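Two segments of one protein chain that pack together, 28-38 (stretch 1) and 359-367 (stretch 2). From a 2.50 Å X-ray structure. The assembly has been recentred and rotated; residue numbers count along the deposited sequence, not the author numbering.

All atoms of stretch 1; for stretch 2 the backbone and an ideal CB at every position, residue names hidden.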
# COMPACT_ATOMS: atom_id res chain seq x y z
N PRO A 28 -12.17 8.45 7.60
CA PRO A 28 -13.44 8.80 6.93
C PRO A 28 -13.84 7.88 5.78
O PRO A 28 -15.05 7.84 5.42
CB PRO A 28 -13.21 10.24 6.43
CG PRO A 28 -11.75 10.56 6.70
CD PRO A 28 -11.23 9.59 7.67
N VAL A 29 -12.90 7.14 5.18
CA VAL A 29 -13.32 6.19 4.15
C VAL A 29 -14.34 5.19 4.70
O VAL A 29 -15.19 4.70 3.95
CB VAL A 29 -12.10 5.47 3.52
CG1 VAL A 29 -11.54 4.43 4.44
CG2 VAL A 29 -12.50 4.85 2.14
N LEU A 30 -14.34 4.93 6.02
CA LEU A 30 -15.35 4.01 6.56
C LEU A 30 -16.74 4.65 6.62
O LEU A 30 -17.78 3.98 6.44
CB LEU A 30 -14.92 3.50 7.94
CG LEU A 30 -13.59 2.75 7.94
CD1 LEU A 30 -13.30 2.09 9.30
CD2 LEU A 30 -13.59 1.73 6.82
N ASN A 31 -16.79 5.96 6.91
CA ASN A 31 -18.04 6.69 6.75
C ASN A 31 -18.56 6.58 5.32
O ASN A 31 -19.78 6.41 5.10
CB ASN A 31 -17.84 8.16 7.13
CG ASN A 31 -17.31 8.32 8.54
OD1 ASN A 31 -17.56 7.48 9.43
ND2 ASN A 31 -16.61 9.43 8.78
N PHE A 32 -17.66 6.69 4.35
CA PHE A 32 -18.09 6.56 2.95
C PHE A 32 -18.63 5.17 2.68
O PHE A 32 -19.60 5.01 1.94
CB PHE A 32 -16.93 6.85 2.01
CG PHE A 32 -16.33 8.21 2.18
CD1 PHE A 32 -17.09 9.26 2.65
CD2 PHE A 32 -15.00 8.42 1.85
CE1 PHE A 32 -16.54 10.52 2.78
CE2 PHE A 32 -14.43 9.67 1.98
CZ PHE A 32 -15.20 10.73 2.45
N PHE A 33 -18.01 4.16 3.28
CA PHE A 33 -18.47 2.78 3.12
C PHE A 33 -19.90 2.59 3.64
O PHE A 33 -20.73 1.95 2.97
CB PHE A 33 -17.50 1.85 3.81
CG PHE A 33 -17.95 0.44 3.83
CD1 PHE A 33 -17.68 -0.40 2.76
CD2 PHE A 33 -18.64 -0.06 4.93
CE1 PHE A 33 -18.09 -1.73 2.78
CE2 PHE A 33 -19.06 -1.38 4.95
CZ PHE A 33 -18.78 -2.21 3.87
N GLN A 34 -20.21 3.14 4.83
CA GLN A 34 -21.58 3.03 5.36
C GLN A 34 -22.58 3.73 4.44
O GLN A 34 -23.62 3.15 4.08
CB GLN A 34 -21.67 3.61 6.77
CG GLN A 34 -21.16 2.73 7.91
CD GLN A 34 -21.61 1.25 7.87
OE1 GLN A 34 -20.81 0.35 8.12
NE2 GLN A 34 -22.89 1.02 7.58
N LEU A 35 -22.28 4.98 4.05
CA LEU A 35 -23.12 5.62 3.03
C LEU A 35 -23.33 4.72 1.83
O LEU A 35 -24.47 4.55 1.37
CB LEU A 35 -22.58 6.94 2.51
CG LEU A 35 -22.90 8.20 3.25
CD1 LEU A 35 -22.16 9.35 2.54
CD2 LEU A 35 -24.43 8.32 3.10
N ALA A 36 -22.24 4.18 1.26
CA ALA A 36 -22.37 3.37 0.06
C ALA A 36 -23.36 2.25 0.29
O ALA A 36 -24.18 1.93 -0.58
CB ALA A 36 -21.01 2.83 -0.36
N ARG A 37 -23.36 1.69 1.51
CA ARG A 37 -24.30 0.61 1.80
C ARG A 37 -25.74 1.10 1.85
O ARG A 37 -26.65 0.30 1.62
CB ARG A 37 -23.97 -0.02 3.16
CG ARG A 37 -22.88 -1.04 3.11
CD ARG A 37 -23.33 -2.30 2.37
NE ARG A 37 -22.50 -3.43 2.76
CZ ARG A 37 -21.45 -3.86 2.06
NH1 ARG A 37 -21.10 -3.23 0.94
NH2 ARG A 37 -20.75 -4.90 2.50
N GLN A 38 -25.94 2.41 2.04
CA GLN A 38 -27.31 2.94 1.95
C GLN A 38 -27.70 3.23 0.51
O GLN A 38 -28.90 3.22 0.20
CB GLN A 38 -27.49 4.25 2.72
CG GLN A 38 -26.96 4.33 4.13
CD GLN A 38 -27.52 3.26 4.98
OE1 GLN A 38 -28.73 3.02 4.98
NE2 GLN A 38 -26.65 2.57 5.72
N UNK A 359 -12.59 5.96 -6.40
CA UNK A 359 -13.01 4.56 -6.31
C UNK A 359 -13.11 4.15 -4.84
O UNK A 359 -12.10 4.05 -4.14
CB UNK A 359 -12.03 3.65 -7.06
N UNK A 360 -14.33 3.84 -4.38
CA UNK A 360 -14.53 3.48 -2.98
C UNK A 360 -14.23 1.98 -2.80
O UNK A 360 -15.12 1.13 -2.72
CB UNK A 360 -15.95 3.81 -2.53
N UNK A 361 -12.92 1.70 -2.68
CA UNK A 361 -12.44 0.31 -2.75
C UNK A 361 -13.13 -0.62 -1.76
O UNK A 361 -13.52 -1.73 -2.15
CB UNK A 361 -10.93 0.27 -2.50
N UNK A 362 -13.28 -0.28 -0.48
CA UNK A 362 -13.99 -1.21 0.41
C UNK A 362 -15.39 -1.54 -0.06
O UNK A 362 -15.80 -2.71 0.03
CB UNK A 362 -14.06 -0.63 1.82
N UNK A 363 -16.13 -0.55 -0.55
CA UNK A 363 -17.48 -0.84 -1.02
C UNK A 363 -17.45 -1.67 -2.30
O UNK A 363 -18.29 -2.55 -2.49
CB UNK A 363 -18.25 0.46 -1.25
N UNK A 364 -16.49 -1.38 -3.19
CA UNK A 364 -16.33 -2.16 -4.43
C UNK A 364 -15.91 -3.60 -4.14
O UNK A 364 -16.42 -4.56 -4.74
CB UNK A 364 -15.30 -1.50 -5.34
N UNK A 365 -14.93 -3.77 -3.25
CA UNK A 365 -14.40 -5.08 -2.92
C UNK A 365 -15.42 -5.94 -2.21
O UNK A 365 -15.18 -7.15 -2.02
CB UNK A 365 -13.15 -4.94 -2.05
N UNK A 366 -16.53 -5.34 -1.77
CA UNK A 366 -17.61 -6.02 -1.07
C UNK A 366 -18.97 -5.85 -1.77
O UNK A 366 -20.01 -5.97 -1.12
CB UNK A 366 -17.70 -5.50 0.37
N UNK A 367 -18.99 -5.53 -3.05
CA UNK A 367 -20.27 -5.27 -3.70
C UNK A 367 -21.03 -6.58 -3.91
O UNK A 367 -20.50 -7.50 -4.54
CB UNK A 367 -20.06 -4.55 -5.03

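Stretch 1 is a helix, and helix 361-365 crosses helix 28-38 at 42°, with the axes 9.1 Å apart at their closest.

Position 359 has an extended backbone, and its ideal CB has nothing of stretch 1 within 5.5 Å. Stretch 1 does not constrain the choice. It is Leu359, which makes no contact here.

Position 360 sits right before the helix, at its N-cap. Its CA-to-CB bond points toward stretch 1, but the ideal CB stops short of it. The space beyond is lined mostly by apolar groups, Val29 CG2, Phe32 CB and Ala36 CB, with Phe32 O beside them. A side chain with reach is needed; leucine, isoleucine or methionine would suit, while a small polar cap would leave the space empty. It is Leu360, with chi1 t and chi2 p. CD1 lies 3.7 Å from Val29 CG2 and 3.5 Å from Phe32 CB. CD2 lies 3.5 Å from Ala36 CB. It loses more area to the contact than any other residue of the pair, 78 Å².

Position 361 points sideways, with nothing near its CB. Many residues would fit. It is Ile361, whose end leads away.

Position 362 points toward stretch 1, its ideal CB 3.7 Å from Phe33 CD1. In the first turn of a helix, at phi -57°, proline is allowed, and alanine or valine are also plausible. It is Pro362. Its CB packs 3.8 Å from Phe33 CD1, and its CG comes within 4.4 Å of Val29 CG2.

Position 363 is where the backbones come closest: its CA is 5.6 Å from that of Phe33. Its CA-to-CB bond points sideways. The ideal CB is 3.7 Å from Ala36 CB and 4.1 Å from Phe33 CD1. Little room remains between the helices, so a small residue is favoured: alanine, glycine or perhaps serine. It is Ala363, and its CB meets Ala36 CB at 3.7 Å.

Position 364 points away, and stretch 1 sets no preference. It is Leu364.

Position 365 is out of reach, so stretch 1 would accept many side chains, polar or apolar. It is His365, with both ring nitrogens hydrogen-bonded elsewhere in the structure.

Position 366 points toward stretch 1, with its ideal CB 3.8 Å from Arg37 NH2 and 4.5 Å from Phe33 CE1. The nearby guanidinium might favour an acidic residue, but the Phe33 ring also suits a long aliphatic stem. It is Arg366. Its CD lies 3.8 Å from Phe33 CE1, while Arg37 NH1 is 3.6 Å from Arg366 O. No hydrogen bond forms across the contact.

Position 367 points away into space that stretch 1 leaves free; small or large side chains would do. It is His367.

Stretch 2, residues 359-367: LLIPALHRH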
# COMPACT_ATOMS: atom_id res chain seq x y z
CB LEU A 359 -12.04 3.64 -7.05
CG LEU A 359 -11.54 4.01 -8.44
CD1 LEU A 359 -10.66 2.92 -8.96
CD2 LEU A 359 -12.71 4.21 -9.36
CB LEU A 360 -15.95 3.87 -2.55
CG LEU A 360 -16.30 3.71 -1.08
CD1 LEU A 360 -15.35 4.53 -0.16
CD2 LEU A 360 -17.76 4.09 -0.87
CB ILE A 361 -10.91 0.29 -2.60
CG1 ILE A 361 -10.19 1.09 -3.69
CG2 ILE A 361 -10.38 -1.15 -2.58
CD1 ILE A 361 -10.37 0.52 -5.16
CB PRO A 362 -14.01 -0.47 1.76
CG PRO A 362 -12.96 0.52 1.66
CD PRO A 362 -12.82 0.91 0.25
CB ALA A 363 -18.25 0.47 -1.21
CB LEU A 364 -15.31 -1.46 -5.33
CG LEU A 364 -14.83 -2.23 -6.56
CD1 LEU A 364 -15.90 -2.39 -7.62
CD2 LEU A 364 -13.65 -1.55 -7.12
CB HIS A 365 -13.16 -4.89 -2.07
CG HIS A 365 -11.92 -4.62 -2.87
ND1 HIS A 365 -10.67 -4.57 -2.31
CD2 HIS A 365 -11.75 -4.41 -4.20
CE1 HIS A 365 -9.77 -4.35 -3.25
NE2 HIS A 365 -10.40 -4.25 -4.41
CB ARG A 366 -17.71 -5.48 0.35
CG ARG A 366 -16.56 -5.85 1.21
CD ARG A 366 -16.86 -5.33 2.56
NE ARG A 366 -15.67 -5.26 3.38
CZ ARG A 366 -15.56 -5.86 4.56
NH1 ARG A 366 -16.59 -6.56 5.02
NH2 ARG A 366 -14.43 -5.77 5.26
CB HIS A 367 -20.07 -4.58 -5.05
CG HIS A 367 -21.30 -3.87 -5.53
ND1 HIS A 367 -22.46 -4.54 -5.82
CD2 HIS A 367 -21.57 -2.55 -5.70
CE1 HIS A 367 -23.39 -3.68 -6.21
NE2 HIS A 367 -22.87 -2.46 -6.12
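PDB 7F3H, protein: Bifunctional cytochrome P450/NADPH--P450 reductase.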